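Local coordinates for putative HTH-type transcriptional regulator PF0864 (Pyrococcus furiosus, PDB 2IA0), which probably binds DNA sequence-specifically through a winged helix-turn-helix domain, as a transcriptional regulator of the AsnC family, at the interface of chains A and B. Coordinates in Å, arbitrary orientation; residue numbers count along the deposited sequence, not the author numbering. Chains: chain A/B, Putative HTH-type transcriptional regulator PF0864.

Contact 1 and contact 2 belong to one two-fold symmetric interface between two copies of the protein, with their C-alpha centres about 28 Å apart. They share no residue. In contact 1 the strands 76-84, 110-116, 120-127 and 149-154 of chain A receive one phenylalanine of chain B, within the C-terminal alpha+beta region. In contact 2 helix 17-26, the loop after it and strand 61-68 of chain A meet strand 61-68, helix 164-168 and the C-terminal end of chain B. The pairing therefore ties the predicted DNA-binding, winged helix-turn-helix region of one chain to its partner as well as joining the C-terminal domains.

Contact 1: the interface of chains A and B. Residues chain A 81, 116, 120, 122, 151; chain B 153.
The aromatic ring of B:Phe153 lies against the side chains of A:Val81 and A:Lys120, and the contact is essentially apolar: no nitrogen or oxygen of one chain comes within bonding reach of the other here. A:Val81 and B:Phe153 meet tip to tip. CG1 of the valine stands over one face of the ring, 3.6 Å above its plane and shifted toward the rim, with B:Phe153 CE1 at 3.7 Å. That methyl is anti to the backbone N (chi1 -171°), which points it at the ring while CG2 makes a more distant contact with CE2. The aliphatic part of A:Lys120 crosses the phenylalanine at about a right angle. Its CD touches B:Phe153 CE1 at 3.7 Å, with CE at longer range, and the bend at chi4 (42°) carries NZ away from the ring.

Farther down the phenylalanine, the CD1 methyl of A:Ile122 packs 3.8 Å from B:Phe153 CB, at the root of the side chain rather than over the ring.

Polar side chains add non-bonded contacts. The hydroxyl OG of A:Ser116 sits 3.5 Å from the backbone C of B:Phe153, and the amide NE2 of A:Gln151 is 4.1 Å from ring atom CZ. The amide plane is turned 69° from the ring, too far for parallel stacking.

Chain A buries 76 Å² of B:Phe153, out of 130 Å² summed over the patch, which makes it the principal inserted group. It projects from strand 147-154 of chain B toward strands 76-84 (A:Val81), 110-116 (A:Ser116), 120-127 (A:Lys120 and A:Ile122) and 149-154 (A:Gln151) of chain A, in the dimeric alpha+beta barrel domain of this AsnC-family protein; the two-fold axis repeats the insertion with the chains exchanged.

Contact 2: the interface of chains A and B. Residues chain A 23, 26-27, 30, 63; chain B 65-66, 68, 167, 171.
The ring of B:Phe167 has the CG2 methyl of its own chain's B:Thr65 at its edge, in the ring plane; across the interface the phenylalanine contributes its backbone carbonyl O, 3.2 Å from the amine NZ of A:Lys27. That polar approach comes at the end of a lysine chain bent at chi3 and chi4. The chain A side is the end of helix 17-26, the turn after it and strand 61-68, within the winged helix-turn-helix region of this AsnC-family protein. Strand 61-68 of chain B runs against it, and the same strand of both chains thus takes part, A:Arg63 bringing its backbone O beside B:Ile66.

Hydrogen bonding across the patch is carried by B:Thr65, whose hydroxyl OG1 donates to the backbone O of A:Lys27 at 2.8 Å. The donor lies in the carbonyl plane on a lone pair, at a C=O...donor angle of 122°. OG1 is anti to its own backbone N (chi1 -167°), an orientation that presents the hydroxyl to this carbonyl.

B:Ile66 is central to the apolar packing. Its CG1 branch, between the backbone N and carbonyl carbon (chi1 56°), crosses A:Lys27 at about a right angle and meets CG of that lysine at 3.8 Å. The terminal CD1 reaches A:Leu26 CB at 3.9 Å and A:Leu23 CD2 at 4.0 Å, while the other branch, CG2, touches A:Ala30 CB at 4.0 Å. An alanine here would probably open a gap beside A:Leu23, A:Leu26 and A:Ala30 and deprive the A:Lys27 methylenes of apolar support. Farther along the strand, B:Leu68 CD1 is 4.1 Å from A:Lys27 CD, and the chain's last residue, B:Val171, brings its backbone O against CB of A:Leu23.

Contact 1: the interface of chains A and B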
ATOM      1  N   VAL A  81       8.292  -9.104  10.968  1.00 10.54           N
ATOM      2  CA  VAL A  81       8.251 -10.468  10.436  1.00 10.59           C
ATOM      3  C   VAL A  81       8.313 -11.502  11.553  1.00 11.35           C
ATOM      4  O   VAL A  81       9.295 -11.598  12.280  1.00 11.26           O
ATOM      5  CB  VAL A  81       9.334 -10.731   9.373  1.00 10.93           C
ATOM      6  CG1 VAL A  81       9.098 -12.116   8.695  1.00 10.35           C
ATOM      7  CG2 VAL A  81       9.332  -9.604   8.328  1.00  7.92           C
ATOM      8  N   SER A 116       3.273 -15.305   4.832  1.00 11.61           N
ATOM      9  CA  SER A 116       4.339 -15.740   3.926  1.00 10.92           C
ATOM     10  C   SER A 116       4.676 -17.199   4.189  1.00 10.94           C
ATOM     11  O   SER A 116       5.064 -17.577   5.301  1.00 10.41           O
ATOM     12  CB  SER A 116       5.600 -14.870   4.056  1.00 11.23           C
ATOM     13  OG  SER A 116       6.650 -15.397   3.250  1.00 10.35           O
ATOM     14  N   LYS A 120       5.054 -17.829   8.380  1.00 13.77           N
ATOM     15  CA  LYS A 120       5.349 -16.400   8.710  1.00 14.05           C
ATOM     16  C   LYS A 120       4.195 -15.397   8.577  1.00 14.35           C
ATOM     17  O   LYS A 120       3.317 -15.540   7.733  1.00 14.59           O
ATOM     18  CB  LYS A 120       6.542 -15.885   7.900  1.00 13.75           C
ATOM     19  CG  LYS A 120       7.731 -16.795   7.944  1.00 14.39           C
ATOM     20  CD  LYS A 120       9.001 -16.119   7.472  1.00 17.24           C
ATOM     21  CE  LYS A 120      10.056 -17.184   7.209  1.00 17.54           C
ATOM     22  NZ  LYS A 120       9.363 -18.313   6.519  1.00 17.58           N
ATOM     23  N   ILE A 122       3.627 -11.211   8.174  1.00 14.43           N
ATOM     24  CA  ILE A 122       4.215  -9.937   7.824  1.00 14.65           C
ATOM     25  C   ILE A 122       3.193  -8.866   8.196  1.00 14.06           C
ATOM     26  O   ILE A 122       2.035  -8.972   7.818  1.00 14.17           O
ATOM     27  CB  ILE A 122       4.476  -9.943   6.302  1.00 15.43           C
ATOM     28  CG1 ILE A 122       5.533 -11.004   5.963  1.00 16.81           C
ATOM     29  CG2 ILE A 122       4.855  -8.579   5.795  1.00 14.86           C
ATOM     30  CD1 ILE A 122       5.608 -11.306   4.517  1.00 21.63           C
ATOM     31  N   GLN A 151      11.409 -10.271  13.716  1.00 17.46           N
ATOM     32  CA  GLN A 151      12.251  -9.217  13.158  1.00 17.94           C
ATOM     33  C   GLN A 151      11.472  -7.923  13.014  1.00 18.00           C
ATOM     34  O   GLN A 151      10.297  -7.938  12.615  1.00 17.74           O
ATOM     35  CB  GLN A 151      12.838  -9.623  11.815  1.00 17.79           C
ATOM     36  CG  GLN A 151      13.577 -10.939  11.838  1.00 18.21           C
ATOM     37  CD  GLN A 151      14.197 -11.238  10.520  1.00 18.43           C
ATOM     38  OE1 GLN A 151      15.224 -10.681  10.180  1.00 18.38           O
ATOM     39  NE2 GLN A 151      13.569 -12.110   9.752  1.00 20.67           N
TER
ATOM     40  N   PHE B 153      10.495 -13.063   1.156  1.00 15.42           N
ATOM     41  CA  PHE B 153       9.231 -13.475   1.761  1.00 14.62           C
ATOM     42  C   PHE B 153       8.152 -13.437   0.707  1.00 15.06           C
ATOM     43  O   PHE B 153       7.512 -12.399   0.511  1.00 15.46           O
ATOM     44  CB  PHE B 153       8.843 -12.573   2.948  1.00 14.67           C
ATOM     45  CG  PHE B 153       9.888 -12.500   4.038  1.00 12.71           C
ATOM     46  CD1 PHE B 153      10.120 -13.580   4.870  1.00 14.61           C
ATOM     47  CD2 PHE B 153      10.638 -11.339   4.223  1.00 14.34           C
ATOM     48  CE1 PHE B 153      11.096 -13.510   5.883  1.00 15.55           C
ATOM     49  CE2 PHE B 153      11.603 -11.253   5.233  1.00 14.12           C
ATOM     50  CZ  PHE B 153      11.835 -12.341   6.057  1.00 13.80           C
TER

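Contact 2: the interface of chains A and B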
ATOM      1  N   LEU A  23      -6.075   5.078 -17.526  1.00 15.99           N
ATOM      2  CA  LEU A  23      -5.743   4.602 -16.186  1.00 16.48           C
ATOM      3  C   LEU A  23      -4.609   5.376 -15.509  1.00 16.50           C
ATOM      4  O   LEU A  23      -4.693   5.658 -14.325  1.00 17.08           O
ATOM      5  CB  LEU A  23      -5.411   3.118 -16.210  1.00 16.41           C
ATOM      6  CG  LEU A  23      -6.545   2.205 -16.657  1.00 15.66           C
ATOM      7  CD1 LEU A  23      -6.008   0.831 -16.892  1.00 15.13           C
ATOM      8  CD2 LEU A  23      -7.692   2.195 -15.660  1.00 12.62           C
ATOM      9  N   LEU A  26      -5.916   8.731 -14.347  1.00 14.71           N
ATOM     10  CA  LEU A  26      -6.814   8.532 -13.201  1.00 14.11           C
ATOM     11  C   LEU A  26      -6.045   8.161 -11.927  1.00 14.07           C
ATOM     12  O   LEU A  26      -6.402   8.587 -10.824  1.00 12.85           O
ATOM     13  CB  LEU A  26      -7.898   7.507 -13.532  1.00 13.38           C
ATOM     14  CG  LEU A  26      -9.006   7.969 -14.512  1.00 13.52           C
ATOM     15  CD1 LEU A  26     -10.033   6.881 -14.669  1.00 10.97           C
ATOM     16  CD2 LEU A  26      -9.724   9.228 -14.058  1.00 14.30           C
ATOM     17  N   LYS A  27      -4.982   7.377 -12.101  1.00 14.96           N
ATOM     18  CA  LYS A  27      -4.052   7.049 -11.019  1.00 15.76           C
ATOM     19  C   LYS A  27      -3.373   8.327 -10.570  1.00 15.44           C
ATOM     20  O   LYS A  27      -3.354   8.616  -9.388  1.00 16.02           O
ATOM     21  CB  LYS A  27      -2.975   6.048 -11.479  1.00 15.95           C
ATOM     22  CG  LYS A  27      -3.350   4.582 -11.335  1.00 17.74           C
ATOM     23  CD  LYS A  27      -2.269   3.629 -11.889  1.00 17.78           C
ATOM     24  CE  LYS A  27      -1.014   3.651 -11.010  1.00 18.15           C
ATOM     25  NZ  LYS A  27      -1.321   3.167  -9.629  1.00 18.36           N
ATOM     26  N   ALA A  30      -7.719  11.254  -9.933  1.00 17.43           N
ATOM     27  CA  ALA A  30      -9.023  10.681 -10.281  1.00 17.82           C
ATOM     28  C   ALA A  30     -10.182  11.689 -10.296  1.00 18.13           C
ATOM     29  O   ALA A  30     -11.307  11.317 -10.627  1.00 18.59           O
ATOM     30  CB  ALA A  30      -9.357   9.475  -9.399  1.00 17.31           C
ATOM     31  N   ARG A  63     -11.726   0.621  -7.830  1.00 11.72           N
ATOM     32  CA  ARG A  63     -12.268   1.490  -6.789  1.00 10.80           C
ATOM     33  C   ARG A  63     -11.613   2.849  -6.876  1.00 10.09           C
ATOM     34  O   ARG A  63     -10.485   2.933  -7.300  1.00 10.31           O
ATOM     35  CB  ARG A  63     -11.988   0.868  -5.406  1.00 10.78           C
ATOM     36  CG  ARG A  63     -12.667   1.541  -4.219  1.00 10.74           C
ATOM     37  CD  ARG A  63     -12.989   0.511  -3.131  1.00 13.79           C
ATOM     38  NE  ARG A  63     -11.793   0.168  -2.376  1.00 16.85           N
ATOM     39  CZ  ARG A  63     -11.189   1.021  -1.553  1.00 16.95           C
ATOM     40  NH1 ARG A  63     -11.683   2.245  -1.387  1.00 17.21           N
ATOM     41  NH2 ARG A  63     -10.100   0.658  -0.901  1.00 14.07           N
TER
ATOM     42  N   THR B  65      -7.262   9.116  -6.135  1.00 12.39           N
ATOM     43  CA  THR B  65      -6.658   8.138  -7.030  1.00 12.08           C
ATOM     44  C   THR B  65      -7.617   6.951  -7.244  1.00 11.95           C
ATOM     45  O   THR B  65      -8.739   6.959  -6.726  1.00 12.05           O
ATOM     46  CB  THR B  65      -5.273   7.707  -6.468  1.00 12.07           C
ATOM     47  OG1 THR B  65      -4.538   6.985  -7.461  1.00 13.62           O
ATOM     48  CG2 THR B  65      -5.418   6.878  -5.189  1.00 12.00           C
ATOM     49  N   ILE B  66      -7.161   5.930  -7.975  1.00 11.97           N
ATOM     50  CA  ILE B  66      -7.941   4.714  -8.203  1.00 11.09           C
ATOM     51  C   ILE B  66      -7.178   3.476  -7.745  1.00 11.74           C
ATOM     52  O   ILE B  66      -5.943   3.462  -7.710  1.00 11.98           O
ATOM     53  CB  ILE B  66      -8.338   4.518  -9.730  1.00 11.20           C
ATOM     54  CG1 ILE B  66      -7.103   4.517 -10.643  1.00  9.08           C
ATOM     55  CG2 ILE B  66      -9.415   5.534 -10.186  1.00  8.12           C
ATOM     56  CD1 ILE B  66      -7.345   3.909 -12.013  1.00  5.97           C
ATOM     57  N   LEU B  68      -6.486  -0.292  -8.949  1.00 10.60           N
ATOM     58  CA  LEU B  68      -6.525  -1.247 -10.070  1.00 10.89           C
ATOM     59  C   LEU B  68      -6.878  -2.675  -9.610  1.00 11.83           C
ATOM     60  O   LEU B  68      -6.545  -3.089  -8.495  1.00 11.86           O
ATOM     61  CB  LEU B  68      -5.185  -1.273 -10.811  1.00 10.40           C
ATOM     62  CG  LEU B  68      -4.569   0.024 -11.354  1.00  8.95           C
ATOM     63  CD1 LEU B  68      -3.208  -0.324 -11.944  1.00  7.22           C
ATOM     64  CD2 LEU B  68      -5.477   0.772 -12.387  1.00  6.18           C
ATOM     65  N   PHE B 167      -3.286  -0.574  -5.542  1.00 14.79           N
ATOM     66  CA  PHE B 167      -2.882   0.810  -5.364  1.00 15.30           C
ATOM     67  C   PHE B 167      -1.481   1.078  -5.902  1.00 15.72           C
ATOM     68  O   PHE B 167      -1.265   2.065  -6.591  1.00 15.06           O
ATOM     69  CB  PHE B 167      -2.964   1.218  -3.893  1.00 15.41           C
ATOM     70  CG  PHE B 167      -2.340   2.561  -3.613  1.00 16.53           C
ATOM     71  CD1 PHE B 167      -2.972   3.732  -4.007  1.00 17.28           C
ATOM     72  CD2 PHE B 167      -1.090   2.649  -2.986  1.00 16.09           C
ATOM     73  CE1 PHE B 167      -2.372   4.982  -3.776  1.00 18.02           C
ATOM     74  CE2 PHE B 167      -0.483   3.885  -2.751  1.00 15.65           C
ATOM     75  CZ  PHE B 167      -1.125   5.052  -3.135  1.00 16.60           C
ATOM     76  N   VAL B 171       0.829   1.221 -14.517  1.00 27.18           N
ATOM     77  CA  VAL B 171       0.475   1.202 -15.958  1.00 27.99           C
ATOM     78  C   VAL B 171      -1.024   1.008 -16.208  1.00 27.90           C
ATOM     79  O   VAL B 171      -1.790   1.947 -15.923  1.00 27.76           O
ATOM     80  CB  VAL B 171       1.351   0.249 -16.831  1.00 28.20           C
ATOM     81  CG1 VAL B 171       0.711   0.025 -18.197  1.00 29.17           C
ATOM     82  CG2 VAL B 171       2.766   0.825 -17.007  1.00 28.65           C
TER